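PDB 2BUE: Aac(6')-ib from Escherichia coli, which probably transfers the acetyl group of acetyl-CoA to the 6'-amino group of aminoglycoside antibiotics, thereby conferring resistance to them. Local coordinates for residues V26-M31 with V136-E141; T154-S157 with A163-C166. The protein carries 2 engineered substitutions. All coordinates share one frame; numbering follows the deposited sequence.

Contact 1. Residues V26-M31 with V136-E141; sequences VTLRLM and VRALVE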
ATOM      1  N   VAL A  26       0.134   6.825  13.999  1.00 25.27           N
ATOM      2  CA  VAL A  26       0.964   6.257  12.930  1.00 22.52           C
ATOM      3  C   VAL A  26       1.286   7.318  11.876  1.00 21.39           C
ATOM      4  O   VAL A  26       0.384   7.938  11.316  1.00 20.76           O
ATOM      5  CB  VAL A  26       0.300   5.035  12.254  1.00 22.42           C
ATOM      6  CG1 VAL A  26       1.157   4.546  11.060  1.00 22.59           C
ATOM      7  CG2 VAL A  26       0.072   3.921  13.258  1.00 21.18           C
ATOM      8  N   THR A  27       2.576   7.514  11.606  1.00 19.94           N
ATOM      9  CA  THR A  27       3.008   8.472  10.599  1.00 19.16           C
ATOM     10  C   THR A  27       3.806   7.791   9.482  1.00 18.30           C
ATOM     11  O   THR A  27       4.156   6.611   9.592  1.00 16.68           O
ATOM     12  CB  THR A  27       3.829   9.636  11.202  1.00 19.77           C
ATOM     13  OG1 THR A  27       4.986   9.132  11.862  1.00 19.20           O
ATOM     14  CG2 THR A  27       2.956  10.433  12.208  1.00 20.43           C
ATOM     15  N   LEU A  28       4.043   8.538   8.415  1.00 17.04           N
ATOM     16  CA  LEU A  28       4.797   8.021   7.272  1.00 17.06           C
ATOM     17  C   LEU A  28       5.969   8.894   6.954  1.00 16.73           C
ATOM     18  O   LEU A  28       5.850  10.134   6.937  1.00 17.78           O
ATOM     19  CB  LEU A  28       3.915   7.944   6.036  1.00 17.15           C
ATOM     20  CG  LEU A  28       2.671   7.068   6.197  1.00 18.93           C
ATOM     21  CD1 LEU A  28       1.612   7.540   5.225  1.00 19.65           C
ATOM     22  CD2 LEU A  28       2.990   5.581   6.021  1.00 18.17           C
ATOM     23  N   ARG A  29       7.096   8.250   6.675  1.00 14.99           N
ATOM     24  CA  ARG A  29       8.254   8.934   6.131  1.00 14.24           C
ATOM     25  C   ARG A  29       8.665   8.233   4.861  1.00 13.59           C
ATOM     26  O   ARG A  29       8.369   7.045   4.696  1.00 12.19           O
ATOM     27  CB  ARG A  29       9.417   8.896   7.140  1.00 14.71           C
ATOM     28  CG  ARG A  29       9.952   7.496   7.463  1.00 14.89           C
ATOM     29  CD  ARG A  29      11.193   7.596   8.366  1.00 14.80           C
ATOM     30  NE  ARG A  29      11.733   6.297   8.767  1.00 14.52           N
ATOM     31  CZ  ARG A  29      12.494   5.522   7.992  1.00 13.84           C
ATOM     32  NH1 ARG A  29      12.801   5.887   6.730  1.00 11.17           N
ATOM     33  NH2 ARG A  29      12.942   4.374   8.493  1.00 14.40           N
ATOM     34  N   LEU A  30       9.354   8.942   3.969  1.00 13.36           N
ATOM     35  CA  LEU A  30       9.925   8.286   2.786  1.00 13.59           C
ATOM     36  C   LEU A  30      10.887   7.203   3.231  1.00 13.23           C
ATOM     37  O   LEU A  30      11.655   7.388   4.184  1.00 13.88           O
ATOM     38  CB  LEU A  30      10.669   9.258   1.859  1.00 14.71           C
ATOM     39  CG  LEU A  30       9.885  10.270   1.037  1.00 16.63           C
ATOM     40  CD1 LEU A  30      10.876  11.193   0.295  1.00 18.41           C
ATOM     41  CD2 LEU A  30       8.913   9.601   0.018  1.00 17.47           C
ATOM     42  N   MET A  31      10.843   6.066   2.545  1.00 11.81           N
ATOM     43  CA  MET A  31      11.875   5.053   2.722  1.00 11.97           C
ATOM     44  C   MET A  31      13.151   5.505   2.006  1.00 12.44           C
ATOM     45  O   MET A  31      13.086   6.153   0.958  1.00 13.13           O
ATOM     46  CB  MET A  31      11.392   3.733   2.111  1.00 11.33           C
ATOM     47  CG  MET A  31      12.248   2.545   2.556  1.00 10.96           C
ATOM     48  SD  MET A  31      11.753   0.978   1.853  1.00 12.86           S
ATOM     49  CE  MET A  31      12.359   1.088   0.195  1.00 13.33           C
ATOM     50  N   VAL A 136      -3.316   2.876   6.916  1.00 11.40           N
ATOM     51  CA  VAL A 136      -4.048   3.159   5.682  1.00 11.08           C
ATOM     52  C   VAL A 136      -4.686   4.560   5.725  1.00 11.30           C
ATOM     53  O   VAL A 136      -4.534   5.335   4.778  1.00  9.33           O
ATOM     54  CB  VAL A 136      -5.031   2.040   5.337  1.00 11.83           C
ATOM     55  CG1 VAL A 136      -5.821   2.399   4.076  1.00 12.51           C
ATOM     56  CG2 VAL A 136      -4.221   0.728   5.106  1.00 11.69           C
ATOM     57  N   ARG A 137      -5.318   4.915   6.838  1.00 11.46           N
ATOM     58  CA  ARG A 137      -5.904   6.259   6.966  0.50 11.89           C
ATOM     59  C   ARG A 137      -4.843   7.359   6.774  1.00 11.88           C
ATOM     60  O   ARG A 137      -5.083   8.362   6.101  1.00 11.81           O
ATOM     61  CB  ARG A 137      -6.629   6.403   8.306  0.50 11.90           C
ATOM     62  CG  ARG A 137      -7.906   5.577   8.380  0.50 12.46           C
ATOM     63  CD  ARG A 137      -8.591   5.734   9.719  0.50 13.18           C
ATOM     64  NE  ARG A 137      -9.854   5.010   9.749  0.50 14.77           N
ATOM     65  CZ  ARG A 137     -10.489   4.646  10.858  0.50 16.19           C
ATOM     66  NH1 ARG A 137      -9.983   4.940  12.049  0.50 16.67           N
ATOM     67  NH2 ARG A 137     -11.623   3.975  10.781  0.50 16.64           N
ATOM     68  N   ALA A 138      -3.659   7.154   7.350  1.00 11.67           N
ATOM     69  CA  ALA A 138      -2.562   8.128   7.226  1.00 11.18           C
ATOM     70  C   ALA A 138      -2.079   8.260   5.778  1.00 11.60           C
ATOM     71  O   ALA A 138      -1.820   9.378   5.281  1.00 10.98           O
ATOM     72  CB  ALA A 138      -1.408   7.745   8.158  1.00 12.09           C
ATOM     73  N   LEU A 139      -2.008   7.122   5.088  1.00 10.95           N
ATOM     74  CA  LEU A 139      -1.608   7.116   3.686  1.00 11.33           C
ATOM     75  C   LEU A 139      -2.650   7.792   2.791  1.00 10.51           C
ATOM     76  O   LEU A 139      -2.301   8.556   1.902  1.00  9.81           O
ATOM     77  CB  LEU A 139      -1.335   5.677   3.233  1.00 12.68           C
ATOM     78  CG  LEU A 139      -0.628   5.566   1.875  1.00 14.65           C
ATOM     79  CD1 LEU A 139       0.548   6.548   1.674  1.00 15.06           C
ATOM     80  CD2 LEU A 139      -0.141   4.145   1.636  1.00 15.12           C
ATOM     81  N   VAL A 140      -3.927   7.524   3.060  1.00  9.35           N
ATOM     82  CA  VAL A 140      -5.015   8.144   2.307  1.00  9.73           C
ATOM     83  C   VAL A 140      -4.978   9.665   2.500  1.00  8.95           C
ATOM     84  O   VAL A 140      -5.088  10.413   1.539  1.00  8.84           O
ATOM     85  CB  VAL A 140      -6.385   7.561   2.737  1.00 10.17           C
ATOM     86  CG1 VAL A 140      -7.562   8.422   2.251  1.00 10.83           C
ATOM     87  CG2 VAL A 140      -6.539   6.125   2.192  1.00 10.06           C
ATOM     88  N   GLU A 141      -4.836  10.100   3.744  1.00  9.21           N
ATOM     89  CA  GLU A 141      -4.745  11.550   4.028  1.00  9.57           C
ATOM     90  C   GLU A 141      -3.550  12.196   3.299  1.00  8.94           C
ATOM     91  O   GLU A 141      -3.705  13.249   2.638  1.00 10.47           O
ATOM     92  CB  GLU A 141      -4.690  11.806   5.533  1.00 10.79           C
ATOM     93  CG  GLU A 141      -4.710  13.308   5.869  1.00 11.99           C
ATOM     94  CD  GLU A 141      -4.927  13.570   7.333  1.00 16.83           C
ATOM     95  OE1 GLU A 141      -5.825  12.949   7.939  1.00 20.35           O
ATOM     96  OE2 GLU A 141      -4.173  14.391   7.887  1.00 21.06           O
TER
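Leu-28 of strand 26-30 rests on Ala-138 and Leu-139 of helix 136-141 where the two segment axes approach to 8.0 Å, with their N-to-C directions 52° apart. At this separation a leucine on the strand can reach the helix backbone itself. The CB of Leu-28 is directed at the helix, and chi1 of -58° sets CG beside the backbone N and opposite the carbonyl carbon; of the two methyls, CD1 is the one that does the touching. It meets the main chain at Leu-139, with Leu-28 CD1 3.6 Å from Leu-139 CA. On the Ala-138 flank the neighbour is a methyl, Leu-28 CD1 standing 4.2 Å from Ala-138 CB. Further round the helix Leu-139 supplies a second methyl, its CD1 lying 3.8 Å from Leu-28 CD1. Ala-138 also lies under the strand backbone: the methyl Ala-138 CB is 3.6 Å from the carbonyl oxygen Val-26 O, a van der Waals contact; no hydrogen bond joins the segments. Val-26 likewise starts out toward the helix, but its branches stay further from this turn and pack instead on Lys-134 and Leu-135, one turn earlier, and on Leu-131, a turn before those. Leu-142 extends the apolar surface around Leu-28 one turn later, and Leu-139 continues inward to Ile-117. Thr-27 points the other way and touches Met-84, while backbone bonds to Met-84 and Ile-82 tie Thr-27 and Arg-29 into the sheet. The arrangement belongs to the GNAT fold, in which the helix that follows the pyrophosphate-binding loop is laid across the central sheet; here helix 131-144, the connection between parallel strands 114-121 and 151-154, reaches as far as the edge strand 26-30.

Contact 2. Residues T154-S157 with A163-C166; sequences TDPS and AIRC. With COA (coenzyme A), chain B.
Pro-156 meets Ala-163 and Ile-164 where the chain leaves strand 151-154 and returns as helix 161-169, an element of the GNAT fold that helps form the coenzyme A pocket. The proline ring and the Ile-164 side chain cross at about a right angle, with Pro-156 CG 3.6 Å from Ile-164 CG1. The neighbouring ring atom, Pro-156 CB, packs on Ala-163 CB at 4.3 Å, and Ile-164 CD1 extends to the carbonyl of Ser-157. The same surface receives the pantetheine arm: the thiol sulfur S1P lies 3.8 Å from Pro-156 CA, and Ala-163 CB lies against the CDP methyl. Cys-166 SG, one turn on, packs on CCP of the coenzyme. Arg-165 takes no part in the proline contact and runs along the ribose instead. Its CB lies 3.3 Å from the ring oxygen O4B, and CG, anti to the backbone N (chi1 -179°), rests against both O4B and the ester oxygen O3B, 3.3 Å from each. The chain bends at chi2 (77°); CD lies 4.1 Å from both O3B and O7A, and NE comes next to the 3'-phosphate. At the far end of the guanidinium NH1 pairs with Glu-168 OE1 in a salt bridge, which probably helps fix the rotation of the group. NE donates to phosphate oxygen O7A over 3.2 Å in a nearly straight bond of 172°, the oxygen lying in the guanidinium plane at its edge.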
ATOM      1  N   THR A 154      -7.069   0.250  -4.183  1.00  8.91           N
ATOM      2  CA  THR A 154      -6.213  -0.845  -3.712  1.00 10.29           C
ATOM      3  C   THR A 154      -6.794  -2.156  -4.264  1.00 10.35           C
ATOM      4  O   THR A 154      -7.933  -2.160  -4.723  1.00 10.57           O
ATOM      5  CB  THR A 154      -6.062  -0.871  -2.188  1.00 11.89           C
ATOM      6  OG1 THR A 154      -4.979  -1.760  -1.818  1.00 15.75           O
ATOM      7  CG2 THR A 154      -7.365  -1.267  -1.516  1.00 11.81           C
ATOM      8  N   ASP A 155      -6.002  -3.221  -4.215  1.00  9.32           N
ATOM      9  CA  ASP A 155      -6.326  -4.439  -4.966  1.00  9.60           C
ATOM     10  C   ASP A 155      -5.937  -5.718  -4.197  1.00  9.58           C
ATOM     11  O   ASP A 155      -5.168  -6.539  -4.718  1.00  9.84           O
ATOM     12  CB  ASP A 155      -5.690  -4.397  -6.362  1.00  9.28           C
ATOM     13  CG  ASP A 155      -4.149  -4.496  -6.326  1.00 10.44           C
ATOM     14  OD1 ASP A 155      -3.547  -4.085  -5.304  1.00 11.94           O
ATOM     15  OD2 ASP A 155      -3.570  -5.031  -7.298  1.00 13.41           O
ATOM     16  N   PRO A 156      -6.481  -5.891  -2.973  1.00  9.61           N
ATOM     17  CA  PRO A 156      -6.144  -7.083  -2.197  1.00  9.87           C
ATOM     18  C   PRO A 156      -6.567  -8.363  -2.921  1.00 10.09           C
ATOM     19  O   PRO A 156      -7.509  -8.353  -3.705  1.00  9.84           O
ATOM     20  CB  PRO A 156      -6.960  -6.922  -0.905  1.00  9.65           C
ATOM     21  CG  PRO A 156      -8.140  -5.991  -1.305  1.00 10.21           C
ATOM     22  CD  PRO A 156      -7.471  -5.031  -2.289  1.00  9.81           C
ATOM     23  N   SER A 157      -5.842  -9.447  -2.655  1.00 10.03           N
ATOM     24  CA  SER A 157      -6.275 -10.768  -3.081  1.00 10.41           C
ATOM     25  C   SER A 157      -7.675 -11.074  -2.526  1.00 10.17           C
ATOM     26  O   SER A 157      -7.964 -10.754  -1.368  1.00  9.65           O
ATOM     27  CB  SER A 157      -5.322 -11.799  -2.485  1.00  9.98           C
ATOM     28  OG  SER A 157      -5.895 -13.096  -2.544  1.00 13.45           O
ATOM     29  N   ALA A 163      -7.169  -8.049   5.048  1.00 12.27           N
ATOM     30  CA  ALA A 163      -6.757  -6.810   4.320  1.00 12.67           C
ATOM     31  C   ALA A 163      -8.002  -6.084   3.790  1.00 12.66           C
ATOM     32  O   ALA A 163      -8.123  -4.866   3.908  1.00 11.66           O
ATOM     33  CB  ALA A 163      -5.826  -7.145   3.186  1.00 12.82           C
ATOM     34  N   ILE A 164      -8.933  -6.844   3.218  1.00 11.79           N
ATOM     35  CA  ILE A 164     -10.181  -6.254   2.691  1.00 11.94           C
ATOM     36  C   ILE A 164     -10.957  -5.495   3.782  1.00 12.15           C
ATOM     37  O   ILE A 164     -11.380  -4.340   3.578  1.00 12.76           O
ATOM     38  CB  ILE A 164     -11.078  -7.328   1.991  1.00 10.93           C
ATOM     39  CG1 ILE A 164     -10.373  -7.888   0.740  1.00 11.19           C
ATOM     40  CG2 ILE A 164     -12.445  -6.751   1.636  1.00 12.25           C
ATOM     41  CD1 ILE A 164     -10.941  -9.236   0.265  1.00 11.97           C
ATOM     42  N   ARG A 165     -11.121  -6.124   4.948  1.00 12.97           N
ATOM     43  CA  ARG A 165     -11.797  -5.473   6.065  1.00 14.56           C
ATOM     44  C   ARG A 165     -11.052  -4.231   6.557  1.00 13.69           C
ATOM     45  O   ARG A 165     -11.674  -3.203   6.817  1.00 13.68           O
ATOM     46  CB  ARG A 165     -12.032  -6.454   7.218  1.00 15.39           C
ATOM     47  CG  ARG A 165     -12.749  -5.815   8.403  1.00 19.88           C
ATOM     48  CD  ARG A 165     -14.255  -5.643   8.155  1.00 27.97           C
ATOM     49  NE  ARG A 165     -14.845  -4.642   9.051  1.00 32.40           N
ATOM     50  CZ  ARG A 165     -15.506  -3.559   8.637  1.00 35.15           C
ATOM     51  NH1 ARG A 165     -15.688  -3.339   7.339  1.00 35.90           N
ATOM     52  NH2 ARG A 165     -16.006  -2.700   9.522  1.00 37.24           N
ATOM     53  N   CYS A 166      -9.727  -4.320   6.665  1.00 13.50           N
ATOM     54  CA  CYS A 166      -8.923  -3.154   7.062  1.00 13.17           C
ATOM     55  C   CYS A 166      -9.203  -1.983   6.098  1.00 12.42           C
ATOM     56  O   CYS A 166      -9.475  -0.855   6.532  1.00 12.44           O
ATOM     57  CB  CYS A 166      -7.445  -3.521   7.050  1.00 13.79           C
ATOM     58  SG  CYS A 166      -6.327  -2.118   7.234  1.00 14.47           S
TER
HETATM   59  N1A COA B1200     -10.230 -12.806   8.299  1.00 42.67           N
HETATM   60  C2A COA B1200     -11.171 -11.883   8.110  1.00 42.45           C
HETATM   61  N3A COA B1200     -11.193 -10.766   8.823  1.00 42.51           N
HETATM   62  C4A COA B1200     -10.252 -10.555   9.761  1.00 41.95           C
HETATM   63  C5A COA B1200      -9.259 -11.493   9.988  1.00 42.93           C
HETATM   64  C6A COA B1200      -9.259 -12.650   9.225  1.00 42.58           C
HETATM   65  N6A COA B1200      -8.310 -13.571   9.422  1.00 42.42           N
HETATM   66  N7A COA B1200      -8.468 -11.039  10.959  1.00 43.29           N
HETATM   67  C8A COA B1200      -8.943  -9.857  11.339  1.00 42.65           C
HETATM   68  N9A COA B1200     -10.031  -9.570  10.614  1.00 42.29           N
HETATM   69  C1B COA B1200     -10.832  -8.355  10.701  1.00 41.32           C
HETATM   70  C2B COA B1200     -10.567  -7.774  12.075  1.00 41.48           C
HETATM   71  O2B COA B1200     -11.577  -8.255  12.968  1.00 43.24           O
HETATM   72  C3B COA B1200     -10.662  -6.276  11.798  1.00 41.00           C
HETATM   73  O3B COA B1200     -12.036  -5.913  11.630  1.00 44.05           O
HETATM   74  P3B COA B1200     -12.916  -5.419  12.873  1.00 47.39           P
HETATM   75  O7A COA B1200     -14.279  -4.872  12.191  1.00 48.04           O
HETATM   76  O8A COA B1200     -12.159  -4.146  13.499  1.00 47.17           O
HETATM   77  O9A COA B1200     -13.150  -6.512  13.858  1.00 48.38           O
HETATM   78  C4B COA B1200      -9.992  -6.156  10.421  1.00 37.01           C
HETATM   79  O4B COA B1200     -10.168  -7.444   9.769  1.00 37.53           O
HETATM   80  C5B COA B1200      -8.527  -5.727  10.316  1.00 32.33           C
HETATM   81  O5B COA B1200      -8.322  -4.375  10.747  1.00 26.61           O
HETATM   82  P1A COA B1200      -6.909  -4.014  11.473  1.00 22.87           P
HETATM   83  O1A COA B1200      -6.659  -2.528  11.401  1.00 24.10           O
HETATM   84  O2A COA B1200      -6.756  -4.671  12.796  1.00 23.34           O
HETATM   85  O3A COA B1200      -5.913  -4.722  10.450  1.00 20.71           O
HETATM   86  P2A COA B1200      -4.322  -4.931  10.738  1.00 20.42           P
HETATM   87  O4A COA B1200      -3.883  -3.957  11.756  1.00 19.72           O
HETATM   88  O5A COA B1200      -4.002  -6.382  10.893  1.00 21.36           O
HETATM   89  O6A COA B1200      -3.749  -4.455   9.299  1.00 20.90           O
HETATM   90  CBP COA B1200      -2.877  -5.484   7.275  1.00 17.37           C
HETATM   91  CCP COA B1200      -4.149  -5.101   8.059  1.00 17.47           C
HETATM   92  CDP COA B1200      -3.318  -6.208   5.981  1.00 18.58           C
HETATM   93  CEP COA B1200      -2.103  -4.185   6.928  1.00 14.99           C
HETATM   94  CAP COA B1200      -1.990  -6.426   8.156  1.00 17.81           C
HETATM   95  OAP COA B1200      -2.789  -7.484   8.727  1.00 19.21           O
HETATM   96  C9P COA B1200      -0.772  -6.996   7.395  1.00 17.40           C
HETATM   97  O9P COA B1200       0.181  -6.263   7.125  1.00 16.50           O
HETATM   98  N8P COA B1200      -0.840  -8.308   7.073  1.00 18.16           N
HETATM   99  C7P COA B1200       0.236  -9.018   6.345  1.00 19.68           C
HETATM  100  C6P COA B1200       0.529  -8.344   4.979  1.00 21.60           C
HETATM  101  C5P COA B1200      -0.734  -8.037   4.137  1.00 24.11           C
HETATM  102  O5P COA B1200      -1.698  -8.807   4.109  1.00 21.45           O
HETATM  103  N4P COA B1200      -0.695  -6.892   3.436  1.00 22.83           N
HETATM  104  C3P COA B1200      -1.850  -6.464   2.617  1.00 24.72           C
HETATM  105  C2P COA B1200      -1.824  -7.028   1.198  1.00 27.31           C
HETATM  106  S1P COA B1200      -3.189  -6.351   0.150  1.00 29.33           S

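Overall arrangement
The two contacts come in series along the chain, their centres about 17 Å apart, and helix 131-144 joins them. One face of that helix serves contact 1; from another, Val-136 CG2 packs 4.1 Å from Cys-166 SG in contact 2. Coenzyme A is held near the start of the helix, by Gly-132 N and Thr-133 OG1, and along helix 161-169. Contact 1 stands back from the substrates: at nearest atoms, the Val-26 side chain is about 9 Å from coenzyme A and that of Leu-139 about 10 Å from ribostamycin. Contact 2 lines the site itself, with Asp-155 OD1 hydrogen-bonded to ribostamycin N2 and Pro-156 next to the coenzyme thiol.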